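Local structure of glycerol dehydrogenase (Schizosaccharomyces pombe, 1TA9) at residues R76-F79 against T80-Y83; L385-G388 against R389-R393; S421-W424 against Q425-T428. The protein catalyses the NAD(+)-linked oxidation of glycerol to dihydroxyacetone, a step in glycerol assimilation, at a zinc-containing active site. All blocks are in the same frame, centred on the assembly; numbering follows the deposited sequence.

Contact 1. Residues R76-F79 against T80-Y83; sequences RHAF and TRSY
Thr80 grips the carbonyl of His77 twice: OG1 donates to His77 O at 2.6 Å, lying in the carbonyl plane, while Thr80 N reaches His77 O at 2.9 Å from above that plane. The hydroxyl can do this because chi1 of 64° sets OG1 between the backbone N and the carbonyl carbon. Arg81 NH2 donates to Arg76 O at 3.0 Å and 165°; the oxygen sits at the guanidinium edge, in its plane. The same nitrogen forms a salt bridge with Asp63 of a second subunit. Ser82 OG gives Phe79 O a 2.6 Å bond, backed by a weak one from Ser82 N, and Arg81 N closes the turn on Ala78 O at 2.7 Å. Outward from these bonds, Ala78 CA lies over one guanidinium face, 3.3 Å from Arg81 NH2. The Phe79 ring meets that of Phe212 edge-to-face. Residues 78-80 form a short 3-10 turn on the way from strand 71-75 of the parallel sheet into helix 82-86. Three carbonyls, of Arg76, His77 and Phe79, thus each accept from a side chain, a guanidinium for Arg76 and hydroxyls for the other two, which implies a turn fixed by side-chain and backbone donors together and tied through Arg81 to a subunit interface.

Contact 2. Residues L385-G388 against R389-R393; sequences LMVG and RATLR
Thr391 doubles the helical bond to Val387 at the C-terminal end of helix 381-391, where four successive i+4 to i backbone bonds join residues 385-388 to 389-392. Val387 O accepts from Thr391 N at 2.7 Å, and from Thr391 OG1, also at 2.7 Å. The amide comes in only slightly tilted from the carbonyl plane, whereas the hydroxyl approaches 45° out of it, so the oxygen is held from two directions. A chi1 of -61° points OG1 away from its own carbonyl, back toward the preceding turn; a buried hydroxyl is thereby satisfied within the helix itself. The other acceptors each take one amide: Leu385 O from Arg389 N, Met386 O from Ala390 N at 3.0 Å, and Gly388 O from Leu392 N, the most bent of the series at 142°. Leu392 is the first residue to leave helical torsions, so this last bond spans the exit. Beyond it, Arg393 O accepts from His399 NE2, and Arg393 NH1 donates to Gln199 O. Arg389 folds its chain back at chi3 over the preceding turn, placing Leu385 O and Met386 CA over one face of its guanidinium, near the rim, with Arg389 NH2 3.7 Å from Met386 CA. On the buried side, Val387 rests on Ile414 and Thr391 on Ile410 of helix 407-428, and Thr391 also touches Ala316 and Ile317 of helix 313-322. Val387 CG1 lies 3.8 Å from Thr391 OG1.

Contact 3. Residues S421-W424 against Q425-T428; sequences SQKW and QEQT
Trp424 carries the methyl of Thr428 over one face of its indole: CG2 lies 3.8 Å from the centroid of the five-membered ring, 29° off the normal, a CH-pi contact. Thr428 OG1 sits above the same ring system, over its centre. The indole also packs on Asn356, Ser360 and Ala363 of helix 352-364 and meets the ring of Trp430. The Gln422 and Gln425 amide planes stand 63° apart, and Gln425 OE1 comes to 3.4 Å from Gln422 CA. Trp424 O takes two donors from opposite faces of its plane, Thr428 OG1 at 2.8 Å and Thr428 N at 3.0 Å. On another side of helix 407-428, Lys423 bends at chi2 (65°), bringing NZ to Glu426 OE2 at 3.2 Å, a salt bridge on the syn side of the carboxylate. The Lys423 and Gln427 side chains cross at about a right angle, Lys423 CG 4.0 Å from Gln427 CD, and Leu280 of a fourth subunit packs on Lys423. With an alanine in place of Lys423, Glu426 would probably lose its charged partner and Gln427 the aliphatic chain it crosses. The indole thus packs on its own chain, under the Thr428 methyl, while the charge pair lies toward the neighbouring subunit.

How the contacts relate
The three contacts follow one another in the chain, each local to a turn. Contact 1 belongs to the domain of the parallel sheet, whereas contacts 2 and 3 lie on helices 381-391 and 407-428, on the opposite side of the chain's centre. Centres of contacts 1 and 2 are about 44 Å apart, those of contacts 2 and 3 about 28 Å. Contact 1 is nearest the probable NAD(+) site, the Phe79 side chain being about 5 Å from that of Thr177; contact 2 approaches the zinc site, with Thr391 about 9 Å from the zinc ligand His315, side chain to side chain. Contact 3 lies away from these sites. Contacts 1 and 3 meet other subunits.

Contact 1. Residues R76-F79 against T80-Y83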
ATOM      1  N   ARG B  76      -9.605  39.537   9.785  1.00 13.39           N
ATOM      2  CA  ARG B  76      -8.664  40.615  10.045  1.00 13.80           C
ATOM      3  C   ARG B  76      -9.382  41.959  10.010  1.00 14.21           C
ATOM      4  O   ARG B  76     -10.072  42.275   9.040  1.00 14.30           O
ATOM      5  CB  ARG B  76      -7.535  40.600   9.015  1.00 13.47           C
ATOM      6  CG  ARG B  76      -6.363  41.464   9.435  1.00 13.22           C
ATOM      7  CD  ARG B  76      -5.205  41.380   8.470  1.00 13.11           C
ATOM      8  NE  ARG B  76      -3.998  41.896   9.105  1.00 13.39           N
ATOM      9  CZ  ARG B  76      -2.784  41.867   8.568  1.00 13.36           C
ATOM     10  NH1 ARG B  76      -2.593  41.349   7.362  1.00 13.39           N
ATOM     11  NH2 ARG B  76      -1.754  42.344   9.255  1.00 13.31           N
ATOM     12  N   HIS B  77      -9.215  42.737  11.076  1.00 14.79           N
ATOM     13  CA  HIS B  77      -9.848  44.051  11.206  1.00 15.35           C
ATOM     14  C   HIS B  77     -11.344  43.898  11.463  1.00 15.45           C
ATOM     15  O   HIS B  77     -12.104  44.858  11.349  1.00 15.47           O
ATOM     16  CB  HIS B  77      -9.626  44.886   9.939  1.00 15.71           C
ATOM     17  CG  HIS B  77      -8.184  45.049   9.571  1.00 16.12           C
ATOM     18  ND1 HIS B  77      -7.263  45.628  10.415  1.00 16.44           N
ATOM     19  CD2 HIS B  77      -7.502  44.697   8.455  1.00 16.43           C
ATOM     20  CE1 HIS B  77      -6.074  45.626   9.836  1.00 16.47           C
ATOM     21  NE2 HIS B  77      -6.192  45.066   8.647  1.00 16.70           N
ATOM     22  N   ALA B  78     -11.756  42.687  11.825  1.00 15.65           N
ATOM     23  CA  ALA B  78     -13.162  42.396  12.082  1.00 15.83           C
ATOM     24  C   ALA B  78     -13.819  43.341  13.083  1.00 16.02           C
ATOM     25  O   ALA B  78     -14.998  43.656  12.948  1.00 15.98           O
ATOM     26  CB  ALA B  78     -13.318  40.953  12.553  1.00 15.81           C
ATOM     27  N   PHE B  79     -13.071  43.792  14.087  1.00 16.31           N
ATOM     28  CA  PHE B  79     -13.647  44.695  15.077  1.00 16.84           C
ATOM     29  C   PHE B  79     -14.181  45.979  14.445  1.00 17.53           C
ATOM     30  O   PHE B  79     -15.003  46.665  15.047  1.00 17.83           O
ATOM     31  CB  PHE B  79     -12.631  45.051  16.172  1.00 16.34           C
ATOM     32  CG  PHE B  79     -12.316  43.915  17.114  1.00 15.99           C
ATOM     33  CD1 PHE B  79     -13.179  42.829  17.245  1.00 15.72           C
ATOM     34  CD2 PHE B  79     -11.168  43.952  17.901  1.00 15.82           C
ATOM     35  CE1 PHE B  79     -12.901  41.796  18.148  1.00 15.57           C
ATOM     36  CE2 PHE B  79     -10.884  42.929  18.805  1.00 15.55           C
ATOM     37  CZ  PHE B  79     -11.756  41.846  18.929  1.00 15.45           C
ATOM     38  N   THR B  80     -13.721  46.306  13.238  1.00 18.23           N
ATOM     39  CA  THR B  80     -14.197  47.512  12.560  1.00 18.78           C
ATOM     40  C   THR B  80     -15.548  47.246  11.909  1.00 19.04           C
ATOM     41  O   THR B  80     -16.163  48.147  11.340  1.00 19.36           O
ATOM     42  CB  THR B  80     -13.218  47.997  11.465  1.00 18.83           C
ATOM     43  OG1 THR B  80     -13.124  47.012  10.428  1.00 19.10           O
ATOM     44  CG2 THR B  80     -11.839  48.256  12.057  1.00 18.99           C
ATOM     45  N   ARG B  81     -15.997  45.998  11.995  1.00 19.27           N
ATOM     46  CA  ARG B  81     -17.282  45.577  11.442  1.00 19.45           C
ATOM     47  C   ARG B  81     -18.151  45.023  12.574  1.00 19.37           C
ATOM     48  O   ARG B  81     -19.036  44.205  12.340  1.00 19.43           O
ATOM     49  CB  ARG B  81     -17.080  44.478  10.389  1.00 19.69           C
ATOM     50  CG  ARG B  81     -16.317  44.902   9.144  1.00 19.98           C
ATOM     51  CD  ARG B  81     -16.212  43.752   8.144  1.00 20.14           C
ATOM     52  NE  ARG B  81     -15.213  42.758   8.530  1.00 19.91           N
ATOM     53  CZ  ARG B  81     -13.901  42.937   8.414  1.00 20.09           C
ATOM     54  NH1 ARG B  81     -13.425  44.075   7.922  1.00 19.78           N
ATOM     55  NH2 ARG B  81     -13.061  41.976   8.778  1.00 19.97           N
ATOM     56  N   SER B  82     -17.898  45.478  13.796  1.00 19.30           N
ATOM     57  CA  SER B  82     -18.638  45.005  14.964  1.00 19.45           C
ATOM     58  C   SER B  82     -20.162  45.081  14.885  1.00 19.70           C
ATOM     59  O   SER B  82     -20.845  44.089  15.131  1.00 19.54           O
ATOM     60  CB  SER B  82     -18.169  45.747  16.216  1.00 19.20           C
ATOM     61  OG  SER B  82     -16.804  45.487  16.483  1.00 19.04           O
ATOM     62  N   TYR B  83     -20.698  46.249  14.548  1.00 20.18           N
ATOM     63  CA  TYR B  83     -22.149  46.414  14.487  1.00 20.49           C
ATOM     64  C   TYR B  83     -22.848  45.371  13.625  1.00 20.48           C
ATOM     65  O   TYR B  83     -23.900  44.854  13.988  1.00 20.40           O
ATOM     66  CB  TYR B  83     -22.512  47.814  13.985  1.00 21.09           C
ATOM     67  CG  TYR B  83     -23.997  48.082  14.052  1.00 21.56           C
ATOM     68  CD1 TYR B  83     -24.797  47.981  12.916  1.00 22.01           C
ATOM     69  CD2 TYR B  83     -24.610  48.394  15.265  1.00 21.80           C
ATOM     70  CE1 TYR B  83     -26.174  48.180  12.984  1.00 22.06           C
ATOM     71  CE2 TYR B  83     -25.984  48.595  15.347  1.00 22.19           C
ATOM     72  CZ  TYR B  83     -26.760  48.485  14.203  1.00 22.32           C
ATOM     73  OH  TYR B  83     -28.122  48.672  14.282  1.00 22.59           O
TER

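Contact 2. Residues L385-G388 against R389-R393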
ATOM      1  N   LEU B 385       3.430  13.565  44.349  1.00 18.32           N
ATOM      2  CA  LEU B 385       2.349  12.771  44.922  1.00 18.65           C
ATOM      3  C   LEU B 385       1.204  13.715  45.245  1.00 18.84           C
ATOM      4  O   LEU B 385       0.031  13.346  45.158  1.00 18.56           O
ATOM      5  CB  LEU B 385       2.809  12.052  46.190  1.00 18.72           C
ATOM      6  CG  LEU B 385       3.665  10.805  45.959  1.00 18.98           C
ATOM      7  CD1 LEU B 385       4.112  10.242  47.294  1.00 19.23           C
ATOM      8  CD2 LEU B 385       2.858   9.766  45.184  1.00 19.02           C
ATOM      9  N   MET B 386       1.563  14.938  45.624  1.00 19.17           N
ATOM     10  CA  MET B 386       0.587  15.971  45.937  1.00 19.53           C
ATOM     11  C   MET B 386      -0.179  16.309  44.655  1.00 18.82           C
ATOM     12  O   MET B 386      -1.385  16.538  44.683  1.00 18.36           O
ATOM     13  CB  MET B 386       1.302  17.219  46.465  1.00 21.37           C
ATOM     14  CG  MET B 386       0.420  18.453  46.573  1.00 23.82           C
ATOM     15  SD  MET B 386       1.388  19.971  46.748  1.00 27.29           S
ATOM     16  CE  MET B 386       1.690  19.987  48.500  1.00 26.78           C
ATOM     17  N   VAL B 387       0.529  16.346  43.529  1.00 18.01           N
ATOM     18  CA  VAL B 387      -0.115  16.641  42.257  1.00 17.23           C
ATOM     19  C   VAL B 387      -1.044  15.486  41.907  1.00 17.00           C
ATOM     20  O   VAL B 387      -2.158  15.697  41.423  1.00 16.57           O
ATOM     21  CB  VAL B 387       0.917  16.823  41.120  1.00 17.14           C
ATOM     22  CG1 VAL B 387       0.202  16.939  39.780  1.00 17.03           C
ATOM     23  CG2 VAL B 387       1.753  18.077  41.368  1.00 16.94           C
ATOM     24  N   GLY B 388      -0.578  14.267  42.162  1.00 16.69           N
ATOM     25  CA  GLY B 388      -1.378  13.092  41.873  1.00 16.79           C
ATOM     26  C   GLY B 388      -2.684  13.118  42.640  1.00 16.91           C
ATOM     27  O   GLY B 388      -3.746  12.828  42.087  1.00 16.88           O
ATOM     28  N   ARG B 389      -2.610  13.462  43.922  1.00 17.01           N
ATOM     29  CA  ARG B 389      -3.805  13.532  44.746  1.00 17.02           C
ATOM     30  C   ARG B 389      -4.750  14.608  44.216  1.00 16.91           C
ATOM     31  O   ARG B 389      -5.959  14.397  44.137  1.00 17.13           O
ATOM     32  CB  ARG B 389      -3.436  13.820  46.209  1.00 17.55           C
ATOM     33  CG  ARG B 389      -2.824  12.629  46.950  1.00 17.94           C
ATOM     34  CD  ARG B 389      -2.812  12.862  48.462  1.00 18.94           C
ATOM     35  NE  ARG B 389      -1.817  13.848  48.870  1.00 19.43           N
ATOM     36  CZ  ARG B 389      -0.525  13.580  49.034  1.00 19.99           C
ATOM     37  NH1 ARG B 389      -0.068  12.352  48.833  1.00 20.57           N
ATOM     38  NH2 ARG B 389       0.313  14.541  49.390  1.00 20.66           N
ATOM     39  N   ALA B 390      -4.200  15.760  43.847  1.00 16.51           N
ATOM     40  CA  ALA B 390      -5.018  16.854  43.318  1.00 16.25           C
ATOM     41  C   ALA B 390      -5.663  16.440  41.998  1.00 16.17           C
ATOM     42  O   ALA B 390      -6.824  16.747  41.730  1.00 16.14           O
ATOM     43  CB  ALA B 390      -4.156  18.098  43.106  1.00 16.18           C
ATOM     44  N   THR B 391      -4.894  15.740  41.175  1.00 16.02           N
ATOM     45  CA  THR B 391      -5.370  15.275  39.878  1.00 16.23           C
ATOM     46  C   THR B 391      -6.549  14.315  40.009  1.00 16.56           C
ATOM     47  O   THR B 391      -7.474  14.335  39.195  1.00 16.01           O
ATOM     48  CB  THR B 391      -4.243  14.552  39.117  1.00 16.08           C
ATOM     49  OG1 THR B 391      -3.159  15.462  38.892  1.00 16.27           O
ATOM     50  CG2 THR B 391      -4.746  14.018  37.778  1.00 15.95           C
ATOM     51  N   LEU B 392      -6.519  13.486  41.046  1.00 17.11           N
ATOM     52  CA  LEU B 392      -7.560  12.487  41.247  1.00 18.09           C
ATOM     53  C   LEU B 392      -8.759  12.886  42.106  1.00 18.90           C
ATOM     54  O   LEU B 392      -9.548  12.026  42.498  1.00 18.63           O
ATOM     55  CB  LEU B 392      -6.926  11.207  41.800  1.00 18.05           C
ATOM     56  CG  LEU B 392      -5.966  10.518  40.818  1.00 18.09           C
ATOM     57  CD1 LEU B 392      -5.087   9.518  41.554  1.00 18.22           C
ATOM     58  CD2 LEU B 392      -6.766   9.832  39.716  1.00 18.05           C
ATOM     59  N   ARG B 393      -8.905  14.175  42.394  1.00 19.89           N
ATOM     60  CA  ARG B 393     -10.043  14.626  43.189  1.00 21.10           C
ATOM     61  C   ARG B 393     -11.343  14.199  42.501  1.00 21.60           C
ATOM     62  O   ARG B 393     -11.419  14.140  41.270  1.00 21.38           O
ATOM     63  CB  ARG B 393      -9.986  16.145  43.379  1.00 21.72           C
ATOM     64  CG  ARG B 393      -8.916  16.566  44.389  1.00 22.87           C
ATOM     65  CD  ARG B 393      -8.732  18.074  44.485  1.00 24.06           C
ATOM     66  NE  ARG B 393      -9.961  18.771  44.851  1.00 24.72           N
ATOM     67  CZ  ARG B 393     -10.697  19.482  44.004  1.00 25.40           C
ATOM     68  NH1 ARG B 393     -11.801  20.079  44.432  1.00 25.84           N
ATOM     69  NH2 ARG B 393     -10.329  19.607  42.733  1.00 25.21           N
TER

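Contact 3. Residues S421-W424 against Q425-T428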
ATOM      1  N   SER B 421      11.078  12.273  27.083  1.00 10.39           N
ATOM      2  CA  SER B 421      11.416  13.473  26.316  1.00 10.81           C
ATOM      3  C   SER B 421      12.927  13.692  26.288  1.00 11.10           C
ATOM      4  O   SER B 421      13.489  14.028  25.247  1.00 10.98           O
ATOM      5  CB  SER B 421      10.720  14.703  26.913  1.00 10.70           C
ATOM      6  OG  SER B 421       9.314  14.634  26.740  1.00 10.53           O
ATOM      7  N   GLN B 422      13.589  13.506  27.425  1.00 11.57           N
ATOM      8  CA  GLN B 422      15.037  13.676  27.460  1.00 12.45           C
ATOM      9  C   GLN B 422      15.732  12.676  26.544  1.00 12.71           C
ATOM     10  O   GLN B 422      16.741  12.999  25.917  1.00 12.98           O
ATOM     11  CB  GLN B 422      15.573  13.514  28.881  1.00 13.03           C
ATOM     12  CG  GLN B 422      15.202  14.648  29.809  1.00 13.88           C
ATOM     13  CD  GLN B 422      15.980  14.592  31.100  1.00 14.85           C
ATOM     14  OE1 GLN B 422      17.212  14.584  31.089  1.00 15.47           O
ATOM     15  NE2 GLN B 422      15.272  14.554  32.218  1.00 14.85           N
ATOM     16  N   LYS B 423      15.197  11.461  26.461  1.00 12.87           N
ATOM     17  CA  LYS B 423      15.803  10.449  25.597  1.00 13.01           C
ATOM     18  C   LYS B 423      15.613  10.853  24.138  1.00 13.06           C
ATOM     19  O   LYS B 423      16.543  10.748  23.334  1.00 13.05           O
ATOM     20  CB  LYS B 423      15.176   9.073  25.841  1.00 13.25           C
ATOM     21  CG  LYS B 423      15.823   7.939  25.037  1.00 13.70           C
ATOM     22  CD  LYS B 423      17.276   7.707  25.458  1.00 14.22           C
ATOM     23  CE  LYS B 423      17.862   6.482  24.773  1.00 14.56           C
ATOM     24  NZ  LYS B 423      19.234   6.161  25.261  1.00 14.89           N
ATOM     25  N   TRP B 424      14.415  11.327  23.800  1.00 12.78           N
ATOM     26  CA  TRP B 424      14.127  11.753  22.437  1.00 12.94           C
ATOM     27  C   TRP B 424      15.056  12.900  22.031  1.00 13.16           C
ATOM     28  O   TRP B 424      15.582  12.917  20.917  1.00 13.30           O
ATOM     29  CB  TRP B 424      12.666  12.205  22.304  1.00 12.78           C
ATOM     30  CG  TRP B 424      12.365  12.814  20.962  1.00 12.51           C
ATOM     31  CD1 TRP B 424      12.131  12.151  19.790  1.00 12.80           C
ATOM     32  CD2 TRP B 424      12.363  14.210  20.640  1.00 12.46           C
ATOM     33  NE1 TRP B 424      11.989  13.050  18.757  1.00 12.34           N
ATOM     34  CE2 TRP B 424      12.128  14.320  19.251  1.00 12.45           C
ATOM     35  CE3 TRP B 424      12.541  15.380  21.390  1.00 12.39           C
ATOM     36  CZ2 TRP B 424      12.070  15.557  18.594  1.00 12.64           C
ATOM     37  CZ3 TRP B 424      12.483  16.609  20.738  1.00 12.56           C
ATOM     38  CH2 TRP B 424      12.250  16.686  19.353  1.00 12.37           C
ATOM     39  N   GLN B 425      15.265  13.853  22.934  1.00 13.53           N
ATOM     40  CA  GLN B 425      16.139  14.990  22.637  1.00 14.02           C
ATOM     41  C   GLN B 425      17.548  14.495  22.314  1.00 14.69           C
ATOM     42  O   GLN B 425      18.192  14.980  21.382  1.00 14.58           O
ATOM     43  CB  GLN B 425      16.206  15.947  23.827  1.00 13.65           C
ATOM     44  CG  GLN B 425      14.871  16.526  24.257  1.00 13.22           C
ATOM     45  CD  GLN B 425      14.981  17.307  25.548  1.00 13.22           C
ATOM     46  OE1 GLN B 425      15.620  16.861  26.500  1.00 12.84           O
ATOM     47  NE2 GLN B 425      14.346  18.472  25.596  1.00 13.16           N
ATOM     48  N   GLU B 426      18.017  13.532  23.102  1.00 15.40           N
ATOM     49  CA  GLU B 426      19.343  12.950  22.921  1.00 16.24           C
ATOM     50  C   GLU B 426      19.459  12.175  21.615  1.00 16.43           C
ATOM     51  O   GLU B 426      20.399  12.378  20.847  1.00 16.47           O
ATOM     52  CB  GLU B 426      19.671  12.012  24.086  1.00 17.15           C
ATOM     53  CG  GLU B 426      20.893  11.132  23.838  1.00 18.62           C
ATOM     54  CD  GLU B 426      20.896   9.887  24.704  1.00 19.66           C
ATOM     55  OE1 GLU B 426      21.212   9.994  25.908  1.00 20.05           O
ATOM     56  OE2 GLU B 426      20.567   8.801  24.175  1.00 20.56           O
ATOM     57  N   GLN B 427      18.507  11.281  21.367  1.00 16.55           N
ATOM     58  CA  GLN B 427      18.525  10.470  20.153  1.00 16.95           C
ATOM     59  C   GLN B 427      18.534  11.317  18.888  1.00 16.78           C
ATOM     60  O   GLN B 427      19.273  11.032  17.951  1.00 16.78           O
ATOM     61  CB  GLN B 427      17.302   9.553  20.081  1.00 17.58           C
ATOM     62  CG  GLN B 427      17.158   8.532  21.185  1.00 19.02           C
ATOM     63  CD  GLN B 427      15.901   7.697  20.997  1.00 19.78           C
ATOM     64  OE1 GLN B 427      14.821   8.235  20.733  1.00 20.39           O
ATOM     65  NE2 GLN B 427      16.033   6.382  21.130  1.00 20.36           N
ATOM     66  N   THR B 428      17.696  12.347  18.866  1.00 16.41           N
ATOM     67  CA  THR B 428      17.573  13.216  17.702  1.00 16.21           C
ATOM     68  C   THR B 428      18.544  14.387  17.676  1.00 15.98           C
ATOM     69  O   THR B 428      18.670  15.061  16.655  1.00 15.94           O
ATOM     70  CB  THR B 428      16.156  13.799  17.606  1.00 16.36           C
ATOM     71  OG1 THR B 428      15.917  14.646  18.736  1.00 16.27           O
ATOM     72  CG2 THR B 428      15.122  12.685  17.585  1.00 16.47           C
TER